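PDB 1WVQ: hypothetical protein PAE2307 from Pyrobaculum aerophilum, which is an adenosine-specific kinase that carries a stably phosphorylated histidine. Local coordinates for the interface of chains A and B. Numbering follows the deposited sequence. Chains: chain A/B, hypothetical protein PAE2307.

Contacts 1 and 2, about 14 Å apart between C-alpha centres, share one interface of chains A and B but no residue. Contact 1 sets strand 20-25 and the start of strand 111-116 of chain A against strand 111-116 and helix 96-104 of chain B. Contact 2 uses strand 131-139 of both chains, the end of strand 120-128 in A and the start of strand 120-126 in B. The interface is not an exact two-fold, and the chains use different strand residues. The deposited assembly holds six copies, which these contacts may help to join, although the structure alone does not show the form in solution.

Contact 1: the interface of chains A and B. Residues chain A 25, 110-111; chain B 100, 112-115.
A:Gln25 reaches across to the backbone of B:Phe113, its side-chain amide NE2 giving a hydrogen bond of 2.7 Å to the carbonyl O. The bond is bent, 130° at the hydrogen, and the donor is tilted from the carbonyl plane. With CG anti to the backbone N (chi1 -169°) and the chain extended beyond it, A:Gln25 puts its amide against the B strand. The other end of this amide is held within chain A: A:Arg111 NH1 donates to OE1 at 3.1 Å, approaching from above the amide carbonyl plane. This second-shell bond should fix which way the amide is turned and leave NE2 facing the partner.

Packing is carried by A:Val110 and A:Arg111. The CG1 methyl of A:Val110 meets CG2 of B:Ile112 at 3.6 Å, the two side chains crossing at about a right angle, and also touches CD2 of B:Leu100 and CB of B:Ala115. A:Arg111 lays its aliphatic CD beside CA of B:Phe113. Its guanidinium stands 81° from the phenyl plane; ring atom CD1 lies over one guanidinium face, toward the rim, while NH2 sits at the ring edge.

Water completes the junction. Water 1 lies 2.7 Å from A:Val110 O and 3.0 Å from B:Ile112 N, with B:Ile112 O also in its range. Water 2 joins A:Gln25 NE2 to the backbone N of B:Ala115.

The patch thus joins the end of strand 20-25 and the residues at the start of strand 111-116 in chain A to strand 111-116 of chain B, and may help to set how the two copies sit together, if the pairing holds outside the crystal.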
loop_
_atom_site.group_PDB
_atom_site.type_symbol
_atom_site.label_atom_id
_atom_site.label_comp_id
_atom_site.label_asym_id
_atom_site.label_seq_id
_atom_site.Cartn_x
_atom_site.Cartn_y
_atom_site.Cartn_z
ATOM N N GLN A 25 -6.297 -14.418 -9.773
ATOM C CA GLN A 25 -6.732 -15.468 -8.863
ATOM C C GLN A 25 -6.982 -14.847 -7.502
ATOM O O GLN A 25 -6.231 -13.980 -7.061
ATOM C CB GLN A 25 -5.653 -16.547 -8.753
ATOM C CG GLN A 25 -6.085 -17.820 -8.036
ATOM C CD GLN A 25 -4.943 -18.813 -7.941
ATOM O OE1 GLN A 25 -4.400 -19.249 -8.961
ATOM N NE2 GLN A 25 -4.563 -19.166 -6.720
ATOM N N VAL A 110 -4.896 -12.579 -4.761
ATOM C CA VAL A 110 -3.531 -13.030 -4.513
ATOM C C VAL A 110 -2.649 -13.034 -5.757
ATOM O O VAL A 110 -1.424 -12.993 -5.643
ATOM C CB VAL A 110 -3.508 -14.445 -3.873
ATOM C CG1 VAL A 110 -3.928 -14.350 -2.407
ATOM C CG2 VAL A 110 -4.437 -15.383 -4.628
ATOM N N ARG A 111 -3.257 -13.077 -6.940
ATOM C CA ARG A 111 -2.491 -13.086 -8.185
ATOM C C ARG A 111 -3.199 -12.342 -9.309
ATOM O O ARG A 111 -4.419 -12.304 -9.363
ATOM C CB ARG A 111 -2.262 -14.527 -8.673
ATOM C CG ARG A 111 -1.932 -15.532 -7.586
ATOM C CD ARG A 111 -1.884 -16.950 -8.140
ATOM N NE ARG A 111 -0.672 -17.193 -8.919
ATOM C CZ ARG A 111 -0.431 -18.317 -9.583
ATOM N NH1 ARG A 111 -1.322 -19.298 -9.564
ATOM N NH2 ARG A 111 0.700 -18.461 -10.259
ATOM N N LEU B 100 -3.616 -11.362 4.569
ATOM C CA LEU B 100 -3.038 -11.265 3.233
ATOM C C LEU B 100 -2.364 -9.971 2.800
ATOM O O LEU B 100 -1.293 -10.016 2.197
ATOM C CB LEU B 100 -4.070 -11.698 2.181
ATOM C CG LEU B 100 -4.124 -13.227 2.013
ATOM C CD1 LEU B 100 -5.354 -13.637 1.229
ATOM C CD2 LEU B 100 -2.849 -13.704 1.310
ATOM N N ILE B 112 2.235 -14.996 -4.317
ATOM C CA ILE B 112 1.353 -15.756 -3.436
ATOM C C ILE B 112 0.583 -16.635 -4.417
ATOM O O ILE B 112 -0.231 -16.144 -5.193
ATOM C CB ILE B 112 0.378 -14.863 -2.644
ATOM C CG1 ILE B 112 1.161 -13.962 -1.680
ATOM C CG2 ILE B 112 -0.612 -15.748 -1.874
ATOM C CD1 ILE B 112 0.297 -13.001 -0.873
ATOM N N PHE B 113 0.866 -17.934 -4.393
ATOM C CA PHE B 113 0.241 -18.883 -5.309
ATOM C C PHE B 113 -1.188 -19.248 -4.945
ATOM O O PHE B 113 -2.004 -19.518 -5.828
ATOM C CB PHE B 113 1.069 -20.172 -5.373
ATOM C CG PHE B 113 2.485 -19.973 -5.857
ATOM C CD1 PHE B 113 2.742 -19.598 -7.171
ATOM C CD2 PHE B 113 3.563 -20.189 -4.999
ATOM C CE1 PHE B 113 4.052 -19.442 -7.628
ATOM C CE2 PHE B 113 4.877 -20.037 -5.446
ATOM C CZ PHE B 113 5.120 -19.664 -6.760
ATOM N N ALA B 114 -1.485 -19.269 -3.650
ATOM C CA ALA B 114 -2.818 -19.627 -3.193
ATOM C C ALA B 114 -3.073 -19.276 -1.734
ATOM O O ALA B 114 -2.153 -19.196 -0.928
ATOM C CB ALA B 114 -3.048 -21.126 -3.405
ATOM N N ALA B 115 -4.343 -19.052 -1.425
ATOM C CA ALA B 115 -4.809 -18.753 -0.075
ATOM C C ALA B 115 -6.156 -19.453 -0.112
ATOM O O ALA B 115 -7.079 -18.990 -0.775
ATOM C CB ALA B 115 -4.979 -17.253 0.111
HETATM O O HOH W 1 1.026 -13.570 -6.611
HETATM O O HOH W 2 -6.128 -18.885 -4.183
#

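Contact 2: the interface of chains A and B. Residues chain A 127, 130-133; chain B 119-121, 138-141.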
loop_
_atom_site.group_PDB
_atom_site.type_symbol
_atom_site.label_atom_id
_atom_site.label_comp_id
_atom_site.label_asym_id
_atom_site.label_seq_id
_atom_site.Cartn_x
_atom_site.Cartn_y
_atom_site.Cartn_z
ATOM N N VAL A 127 -5.637 -31.681 -13.889
ATOM C CA VAL A 127 -4.952 -32.798 -13.249
ATOM C C VAL A 127 -5.862 -33.964 -12.873
ATOM O O VAL A 127 -5.404 -35.102 -12.767
ATOM C CB VAL A 127 -4.187 -32.308 -11.989
ATOM C CG1 VAL A 127 -3.186 -31.208 -12.383
ATOM C CG2 VAL A 127 -5.169 -31.789 -10.944
ATOM N N GLU A 130 -12.514 -32.123 -13.342
ATOM C CA GLU A 130 -12.960 -30.865 -12.754
ATOM C C GLU A 130 -11.997 -30.215 -11.752
ATOM O O GLU A 130 -12.411 -29.495 -10.842
ATOM C CB GLU A 130 -14.361 -31.060 -12.155
ATOM C CG GLU A 130 -15.409 -31.262 -13.261
ATOM C CD GLU A 130 -16.799 -31.623 -12.773
ATOM O OE1 GLU A 130 -17.132 -31.363 -11.603
ATOM O OE2 GLU A 130 -17.573 -32.157 -13.595
ATOM N N ARG A 131 -10.705 -30.470 -11.944
ATOM C CA ARG A 131 -9.651 -29.894 -11.110
ATOM C C ARG A 131 -8.664 -29.226 -12.068
ATOM O O ARG A 131 -7.790 -29.886 -12.634
ATOM C CB ARG A 131 -8.938 -30.979 -10.300
ATOM C CG ARG A 131 -9.822 -31.721 -9.298
ATOM C CD ARG A 131 -10.438 -30.787 -8.275
ATOM N NE ARG A 131 -9.439 -30.007 -7.553
ATOM C CZ ARG A 131 -8.565 -30.512 -6.687
ATOM N NH1 ARG A 131 -8.550 -31.814 -6.416
ATOM N NH2 ARG A 131 -7.705 -29.701 -6.080
ATOM N N ARG A 132 -8.812 -27.914 -12.241
ATOM C CA ARG A 132 -7.975 -27.143 -13.157
ATOM C C ARG A 132 -7.309 -25.927 -12.512
ATOM O O ARG A 132 -7.811 -25.369 -11.537
ATOM C CB ARG A 132 -8.828 -26.688 -14.348
ATOM C CG ARG A 132 -9.389 -27.841 -15.177
ATOM C CD ARG A 132 -10.660 -27.440 -15.923
ATOM N NE ARG A 132 -10.441 -26.397 -16.927
ATOM C CZ ARG A 132 -9.989 -26.618 -18.157
ATOM N NH1 ARG A 132 -9.703 -27.855 -18.547
ATOM N NH2 ARG A 132 -9.831 -25.603 -19.002
ATOM N N GLY A 133 -6.173 -25.523 -13.073
ATOM C CA GLY A 133 -5.453 -24.375 -12.557
ATOM C C GLY A 133 -4.718 -23.662 -13.676
ATOM O O GLY A 133 -4.405 -24.262 -14.708
ATOM N N PRO B 119 -9.665 -28.250 -1.482
ATOM C CA PRO B 119 -8.761 -29.317 -1.902
ATOM C C PRO B 119 -7.761 -28.545 -2.762
ATOM O O PRO B 119 -8.161 -27.696 -3.568
ATOM C CB PRO B 119 -9.665 -30.206 -2.742
ATOM C CG PRO B 119 -10.959 -30.125 -2.004
ATOM C CD PRO B 119 -11.075 -28.658 -1.638
ATOM N N LEU B 120 -6.477 -28.822 -2.597
ATOM C CA LEU B 120 -5.471 -28.074 -3.329
ATOM C C LEU B 120 -4.299 -28.929 -3.776
ATOM O O LEU B 120 -3.844 -29.809 -3.042
ATOM C CB LEU B 120 -4.960 -26.933 -2.438
ATOM C CG LEU B 120 -3.834 -26.018 -2.934
ATOM C CD1 LEU B 120 -4.333 -25.118 -4.062
ATOM C CD2 LEU B 120 -3.343 -25.167 -1.766
ATOM N N LYS B 121 -3.827 -28.661 -4.988
ATOM C CA LYS B 121 -2.680 -29.350 -5.556
ATOM C C LYS B 121 -1.690 -28.292 -6.004
ATOM O O LYS B 121 -2.084 -27.218 -6.472
ATOM C CB LYS B 121 -3.066 -30.170 -6.791
ATOM C CG LYS B 121 -4.112 -31.231 -6.571
ATOM C CD LYS B 121 -3.633 -32.301 -5.617
ATOM C CE LYS B 121 -4.588 -33.480 -5.617
ATOM N NZ LYS B 121 -4.120 -34.532 -4.684
ATOM N N VAL B 138 -3.910 -25.890 -8.249
ATOM C CA VAL B 138 -5.255 -26.279 -8.633
ATOM C C VAL B 138 -6.051 -26.070 -7.349
ATOM O O VAL B 138 -6.074 -26.919 -6.456
ATOM C CB VAL B 138 -5.294 -27.750 -9.092
ATOM C CG1 VAL B 138 -6.705 -28.132 -9.515
ATOM C CG2 VAL B 138 -4.326 -27.940 -10.258
ATOM N N ASP B 139 -6.685 -24.909 -7.263
ATOM C CA ASP B 139 -7.442 -24.509 -6.084
ATOM C C ASP B 139 -8.927 -24.820 -6.217
ATOM O O ASP B 139 -9.651 -24.135 -6.926
ATOM C CB ASP B 139 -7.225 -23.009 -5.868
ATOM C CG ASP B 139 -7.818 -22.502 -4.567
ATOM O OD1 ASP B 139 -8.564 -23.248 -3.902
ATOM O OD2 ASP B 139 -7.539 -21.338 -4.213
ATOM N N GLY B 140 -9.385 -25.856 -5.524
ATOM C CA GLY B 140 -10.789 -26.200 -5.610
ATOM C C GLY B 140 -11.171 -26.819 -6.942
ATOM O O GLY B 140 -10.322 -27.334 -7.670
ATOM N N HIS B 141 -12.458 -26.731 -7.270
ATOM C CA HIS B 141 -12.996 -27.326 -8.484
ATOM C C HIS B 141 -13.517 -26.331 -9.509
ATOM O O HIS B 141 -13.731 -25.161 -9.205
ATOM C CB HIS B 141 -14.123 -28.288 -8.104
ATOM C CG HIS B 141 -13.672 -29.440 -7.266
ATOM N ND1 HIS B 141 -13.735 -30.748 -7.700
ATOM C CD2 HIS B 141 -13.134 -29.483 -6.025
ATOM C CE1 HIS B 141 -13.257 -31.542 -6.761
ATOM N NE2 HIS B 141 -12.884 -30.800 -5.733
HETATM O O HOH W 3 -7.230 -23.218 -9.556
HETATM O O HOH W 4 -10.208 -26.022 -10.244
#
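A:Arg131 drives its side chain across chain B, lying over the ring of B:His141 and ending among backbone carbonyls, in an interface between two copies of an adenosine-specific kinase family protein. Its CD methylene stands over the centre of the imidazole face, 3.3 Å from the ring centroid, as a CH-pi contact. The guanidinium beyond is inclined 28° to the ring. NE donates to B:Gly140 O at 2.8 Å, and the terminal NH2 donates to B:Val138 O at 3.2 Å. Both donors stand well above the planes of their carbonyls, so each bond is made off the lone-pair directions. Bends at chi2 (-59°) and chi3 (-56°) fold the chain so that CD covers the ring while the guanidinium turns to the two carbonyls. CB of B:Pro119 lies near CZ and NH2, the two side chains crossing at about a right angle, and CG of B:Lys121 also approaches NH2. An alanine here would probably leave the carbonyls of B:Gly140 and B:Val138 without these donors and open a gap over the B:His141 ring.

B:Val138 supports the root of the arginine. Its CG1, anti to the backbone N, packs against CB of A:Arg131 at 3.7 Å and reaches CA of A:Arg132. The other methyl, CG2, meets CG2 of A:Val127 at 4.0 Å as the side chains pass in opposite directions.

Farther out, two waters tie the backbones together. Water 4 contacts both N and O of A:Arg132 and lies 2.9 Å from B:Gly140 O, the carbonyl that also takes the NE bond. Water 3 spans from A:Arg132 O to B:Asp139 N, 2.9 Å from that nitrogen. Beside the arginine's root, the carbonyl O of A:Glu130 rests near CB of B:His141.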